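Local coordinates for protein toll-like receptor 6, Variable lymphocyte receptor B (Mus musculus, PDB 3A79) that pairs with Toll-like receptor 2 to recognise diacyl lipopeptides in innate immunity, here as an ectodomain fused to part of a hagfish variable lymphocyte receptor, at residues 357-363 against 381-387. Sequence-based numbering, arbitrary orientation.
Sequences FLNFTQN and TLILQRN. With NAG (2-acetamido-2-deoxy-beta-D-glucopyranose), chain G; NAG (2-acetamido-2-deoxy-beta-D-glucopyranose), chain C.
Two successive leucine-rich repeats of the Toll-like receptor 6 part run side by side, strand 357-359 parallel to 381-383 at 9° and 4.5 Å between axes. The register pairs each residue with the one 24 further on, from Phe-357 with Thr-381 to Asn-363 with Asn-387. A ladder of backbone hydrogen bonds fixes it: Leu-358 N to Thr-381 O (2.9 Å), Ile-383 N to Leu-358 O (2.7 Å), Phe-360 N to Ile-383 O (2.8 Å) and, past the strands, Gln-362 N to Gln-385 O (2.9 Å). Gln-362 and Arg-386 both turn with positive phi, near 55° and 75°.

Ile-383, most covered of all, shares the face of Phe-357 and Asn-359; its CD1 lies 4.4 Å from Phe-357 CE1 and 3.4 Å from C8 of the NAG linked to Asn-359 ND2. Arg-386, chi1 between wells at -107°, chi2 t and chi3 m, hydrogen-bonds through NH1 to Gln-362 OE1 (3.0 Å) and O7 of the second NAG (3.1 Å), with Thr-361 CG2 over one guanidinium face; NH2 donates a hydrogen bond to Gln-385 OE1 (2.7 Å). Inward, Leu-358 CB meets Leu-382 CD1 at 3.6 Å, and Phe-360 CB meets Leu-384 CD2 at 4.2 Å; these four fill hydrophobic positions of the LxxLxLxxN consensus in the solenoid core, Asn-363 and Asn-387 its asparagine position.

In the long parallel sheet, strand 335-339 flanks 357-359 and strand 407-409 flanks 381-383.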
ATOM      1  N   PHE B 357       6.542   0.335 -24.402  1.00 66.38           N
ATOM      2  CA  PHE B 357       5.796   1.215 -23.521  1.00 55.49           C
ATOM      3  C   PHE B 357       4.853   0.434 -22.618  1.00 61.62           C
ATOM      4  O   PHE B 357       4.026  -0.341 -23.082  1.00 65.80           O
ATOM      5  CB  PHE B 357       5.013   2.226 -24.336  1.00 63.43           C
ATOM      6  CG  PHE B 357       4.167   3.137 -23.510  1.00 70.16           C
ATOM      7  CD1 PHE B 357       4.684   4.324 -23.020  1.00 64.00           C
ATOM      8  CD2 PHE B 357       2.844   2.814 -23.232  1.00 72.34           C
ATOM      9  CE1 PHE B 357       3.899   5.169 -22.260  1.00 70.92           C
ATOM     10  CE2 PHE B 357       2.054   3.656 -22.472  1.00 74.11           C
ATOM     11  CZ  PHE B 357       2.582   4.834 -21.981  1.00 72.98           C
ATOM     12  N   LEU B 358       4.994   0.641 -21.316  1.00 68.79           N
ATOM     13  CA  LEU B 358       4.164  -0.038 -20.333  1.00 64.97           C
ATOM     14  C   LEU B 358       3.673   0.958 -19.288  1.00 73.52           C
ATOM     15  O   LEU B 358       4.461   1.716 -18.728  1.00 83.92           O
ATOM     16  CB  LEU B 358       4.940  -1.187 -19.691  1.00 56.65           C
ATOM     17  CG  LEU B 358       5.133  -2.383 -20.626  1.00 58.24           C
ATOM     18  CD1 LEU B 358       5.947  -3.452 -19.947  1.00 67.17           C
ATOM     19  CD2 LEU B 358       3.792  -2.943 -21.094  1.00 47.67           C
ATOM     20  N   ASN B 359       2.364   0.970 -19.058  1.00 71.34           N
ATOM     21  CA  ASN B 359       1.724   1.914 -18.150  1.00 66.64           C
ATOM     22  C   ASN B 359       0.677   1.172 -17.342  1.00 64.97           C
ATOM     23  O   ASN B 359      -0.438   0.967 -17.803  1.00 61.56           O
ATOM     24  CB  ASN B 359       1.095   3.067 -18.949  1.00 68.98           C
ATOM     25  CG  ASN B 359       0.318   4.066 -18.078  1.00 74.55           C
ATOM     26  OD1 ASN B 359       0.122   3.857 -16.883  1.00 68.49           O
ATOM     27  ND2 ASN B 359      -0.136   5.163 -18.706  1.00 84.65           N
ATOM     28  N   PHE B 360       1.059   0.744 -16.143  1.00 65.24           N
ATOM     29  CA  PHE B 360       0.144   0.059 -15.239  1.00 62.24           C
ATOM     30  C   PHE B 360      -0.192   0.943 -14.051  1.00 65.79           C
ATOM     31  O   PHE B 360       0.178   0.638 -12.919  1.00 68.58           O
ATOM     32  CB  PHE B 360       0.748  -1.258 -14.761  1.00 58.52           C
ATOM     33  CG  PHE B 360       1.100  -2.196 -15.880  1.00 67.99           C
ATOM     34  CD1 PHE B 360       2.419  -2.370 -16.272  1.00 68.68           C
ATOM     35  CD2 PHE B 360       0.109  -2.892 -16.555  1.00 71.95           C
ATOM     36  CE1 PHE B 360       2.742  -3.233 -17.301  1.00 71.77           C
ATOM     37  CE2 PHE B 360       0.425  -3.757 -17.587  1.00 74.32           C
ATOM     38  CZ  PHE B 360       1.743  -3.928 -17.962  1.00 72.09           C
ATOM     39  N   THR B 361      -0.897   2.039 -14.323  1.00 64.36           N
ATOM     40  CA  THR B 361      -1.244   3.015 -13.293  1.00 65.09           C
ATOM     41  C   THR B 361      -2.390   2.546 -12.403  1.00 61.73           C
ATOM     42  O   THR B 361      -3.358   1.944 -12.872  1.00 59.70           O
ATOM     43  CB  THR B 361      -1.635   4.387 -13.901  1.00 64.79           C
ATOM     44  OG1 THR B 361      -0.464   5.178 -14.120  1.00 66.56           O
ATOM     45  CG2 THR B 361      -2.545   5.136 -12.957  1.00 60.64           C
ATOM     46  N   GLN B 362      -2.267   2.830 -11.114  1.00 56.00           N
ATOM     47  CA  GLN B 362      -3.356   2.627 -10.174  1.00 51.68           C
ATOM     48  C   GLN B 362      -3.919   1.207 -10.171  1.00 57.11           C
ATOM     49  O   GLN B 362      -5.103   0.989 -10.402  1.00 49.63           O
ATOM     50  CB  GLN B 362      -4.473   3.633 -10.432  1.00 53.57           C
ATOM     51  CG  GLN B 362      -5.511   3.687  -9.320  1.00 69.34           C
ATOM     52  CD  GLN B 362      -6.513   4.795  -9.532  1.00 84.39           C
ATOM     53  OE1 GLN B 362      -6.149   5.905  -9.912  1.00101.04           O
ATOM     54  NE2 GLN B 362      -7.785   4.502  -9.294  1.00 79.81           N
ATOM     55  N   ASN B 363      -3.061   0.239  -9.898  1.00 59.08           N
ATOM     56  CA  ASN B 363      -3.525  -1.110  -9.660  1.00 57.96           C
ATOM     57  C   ASN B 363      -3.109  -1.489  -8.258  1.00 58.40           C
ATOM     58  O   ASN B 363      -3.081  -0.648  -7.370  1.00 63.67           O
ATOM     59  CB  ASN B 363      -2.915  -2.072 -10.676  1.00 61.99           C
ATOM     60  CG  ASN B 363      -3.233  -1.684 -12.093  1.00 61.50           C
ATOM     61  OD1 ASN B 363      -2.332  -1.520 -12.912  1.00 72.58           O
ATOM     62  ND2 ASN B 363      -4.521  -1.518 -12.393  1.00 45.60           N
ATOM     63  N   THR B 381       9.858   2.885 -21.697  1.00 67.23           N
ATOM     64  CA  THR B 381       9.171   3.633 -20.668  1.00 63.89           C
ATOM     65  C   THR B 381       8.243   2.705 -19.913  1.00 67.20           C
ATOM     66  O   THR B 381       7.360   2.087 -20.490  1.00 80.51           O
ATOM     67  CB  THR B 381       8.368   4.787 -21.275  1.00 66.00           C
ATOM     68  OG1 THR B 381       9.240   5.615 -22.058  1.00 62.71           O
ATOM     69  CG2 THR B 381       7.712   5.614 -20.173  1.00 63.65           C
ATOM     70  N   LEU B 382       8.462   2.592 -18.616  1.00 66.25           N
ATOM     71  CA  LEU B 382       7.606   1.777 -17.775  1.00 71.18           C
ATOM     72  C   LEU B 382       6.995   2.661 -16.691  1.00 69.64           C
ATOM     73  O   LEU B 382       7.683   3.481 -16.093  1.00 64.60           O
ATOM     74  CB  LEU B 382       8.404   0.623 -17.165  1.00 74.92           C
ATOM     75  CG  LEU B 382       7.743  -0.138 -16.017  1.00 73.98           C
ATOM     76  CD1 LEU B 382       6.727  -1.132 -16.542  1.00 68.69           C
ATOM     77  CD2 LEU B 382       8.812  -0.837 -15.209  1.00 80.89           C
ATOM     78  N   ILE B 383       5.699   2.499 -16.454  1.00 74.23           N
ATOM     79  CA  ILE B 383       4.975   3.339 -15.508  1.00 65.83           C
ATOM     80  C   ILE B 383       4.213   2.489 -14.497  1.00 69.04           C
ATOM     81  O   ILE B 383       3.311   1.735 -14.855  1.00 69.69           O
ATOM     82  CB  ILE B 383       3.998   4.284 -16.237  1.00 57.11           C
ATOM     83  CG1 ILE B 383       4.738   5.071 -17.318  1.00 59.40           C
ATOM     84  CG2 ILE B 383       3.338   5.227 -15.258  1.00 58.19           C
ATOM     85  CD1 ILE B 383       3.915   6.144 -17.943  1.00 62.85           C
ATOM     86  N   LEU B 384       4.585   2.624 -13.232  1.00 68.34           N
ATOM     87  CA  LEU B 384       3.985   1.846 -12.158  1.00 62.43           C
ATOM     88  C   LEU B 384       3.357   2.752 -11.078  1.00 67.08           C
ATOM     89  O   LEU B 384       3.122   2.336  -9.941  1.00 71.18           O
ATOM     90  CB  LEU B 384       5.039   0.893 -11.584  1.00 52.47           C
ATOM     91  CG  LEU B 384       5.410  -0.188 -12.615  1.00 57.24           C
ATOM     92  CD1 LEU B 384       6.780  -0.768 -12.376  1.00 60.69           C
ATOM     93  CD2 LEU B 384       4.371  -1.311 -12.639  1.00 60.08           C
ATOM     94  N   GLN B 385       3.071   3.992 -11.461  1.00 56.27           N
ATOM     95  CA  GLN B 385       2.477   4.970 -10.558  1.00 55.04           C
ATOM     96  C   GLN B 385       1.164   4.529  -9.910  1.00 56.58           C
ATOM     97  O   GLN B 385       0.254   4.053 -10.574  1.00 69.10           O
ATOM     98  CB  GLN B 385       2.263   6.288 -11.293  1.00 52.46           C
ATOM     99  CG  GLN B 385       1.143   7.121 -10.728  1.00 57.19           C
ATOM    100  CD  GLN B 385       1.188   8.546 -11.235  1.00 70.43           C
ATOM    101  OE1 GLN B 385       0.362   9.385 -10.855  1.00 77.97           O
ATOM    102  NE2 GLN B 385       2.167   8.835 -12.095  1.00 56.30           N
ATOM    103  N   ARG B 386       1.075   4.714  -8.604  1.00 61.86           N
ATOM    104  CA  ARG B 386      -0.137   4.416  -7.837  1.00 69.50           C
ATOM    105  C   ARG B 386      -0.360   2.924  -7.606  1.00 69.60           C
ATOM    106  O   ARG B 386      -1.454   2.408  -7.821  1.00 66.15           O
ATOM    107  CB  ARG B 386      -1.376   5.084  -8.448  1.00 65.85           C
ATOM    108  CG  ARG B 386      -1.903   6.278  -7.653  1.00 63.50           C
ATOM    109  CD  ARG B 386      -2.858   7.118  -8.473  1.00 68.89           C
ATOM    110  NE  ARG B 386      -2.171   7.708  -9.619  1.00 91.44           N
ATOM    111  CZ  ARG B 386      -2.753   7.978 -10.786  1.00108.05           C
ATOM    112  NH1 ARG B 386      -4.040   7.702 -10.965  1.00104.45           N
ATOM    113  NH2 ARG B 386      -2.050   8.514 -11.780  1.00113.83           N
ATOM    114  N   ASN B 387       0.689   2.247  -7.150  1.00 69.79           N
ATOM    115  CA  ASN B 387       0.605   0.837  -6.784  1.00 67.73           C
ATOM    116  C   ASN B 387       1.155   0.563  -5.379  1.00 66.99           C
ATOM    117  O   ASN B 387       1.243   1.475  -4.553  1.00 75.49           O
ATOM    118  CB  ASN B 387       1.303  -0.019  -7.841  1.00 69.52           C
ATOM    119  CG  ASN B 387       0.565  -0.012  -9.171  1.00 73.32           C
ATOM    120  OD1 ASN B 387       0.896   0.756 -10.081  1.00 74.77           O
ATOM    121  ND2 ASN B 387      -0.453  -0.854  -9.280  1.00 66.73           N
TER
HETATM  122  C1  NAG G   1      -0.932   6.045 -17.881  1.00 63.85           C
HETATM  123  C2  NAG G   1      -0.926   7.403 -18.587  1.00 71.68           C
HETATM  124  C3  NAG G   1      -1.946   8.403 -18.034  1.00 70.48           C
HETATM  125  C4  NAG G   1      -3.302   7.779 -17.695  1.00 69.86           C
HETATM  126  C5  NAG G   1      -3.123   6.426 -17.008  1.00 57.73           C
HETATM  127  C6  NAG G   1      -4.459   5.714 -16.887  1.00 57.04           C
HETATM  128  C7  NAG G   1       1.168   8.206 -19.563  1.00 76.22           C
HETATM  129  C8  NAG G   1       2.453   8.948 -19.314  1.00 63.34           C
HETATM  130  N2  NAG G   1       0.393   8.001 -18.492  1.00 81.31           N
HETATM  131  O3  NAG G   1      -2.114   9.476 -18.944  1.00 64.95           O
HETATM  132  O4  NAG G   1      -4.024   8.704 -16.884  1.00 76.13           O
HETATM  133  O5  NAG G   1      -2.256   5.585 -17.739  1.00 62.46           O
HETATM  134  O6  NAG G   1      -5.102   5.763 -18.141  1.00 58.61           O
HETATM  135  O7  NAG G   1       0.876   7.820 -20.700  1.00 66.31           O
HETATM  136  C1  NAG C   2      -5.380   8.915 -17.341  1.00 70.31           C
HETATM  137  C2  NAG C   2      -6.316   9.104 -16.135  1.00 67.22           C
HETATM  138  C3  NAG C   2      -7.673   9.655 -16.545  1.00 74.47           C
HETATM  139  C4  NAG C   2      -7.477  10.932 -17.353  1.00 83.98           C
HETATM  140  C5  NAG C   2      -6.642  10.592 -18.585  1.00 76.61           C
HETATM  141  C6  NAG C   2      -6.322  11.828 -19.413  1.00 78.96           C
HETATM  142  C7  NAG C   2      -5.969   7.767 -14.143  1.00 68.38           C
HETATM  143  C8  NAG C   2      -6.389   6.549 -13.356  1.00 61.44           C
HETATM  144  N2  NAG C   2      -6.510   7.898 -15.354  1.00 65.79           N
HETATM  145  O3  NAG C   2      -8.505   9.822 -15.413  1.00 71.74           O
HETATM  146  O4  NAG C   2      -8.735  11.476 -17.707  1.00101.08           O
HETATM  147  O5  NAG C   2      -5.404  10.010 -18.235  1.00 71.40           O
HETATM  148  O6  NAG C   2      -5.410  12.641 -18.704  1.00 91.52           O
HETATM  149  O7  NAG C   2      -5.154   8.585 -13.687  1.00 64.96           O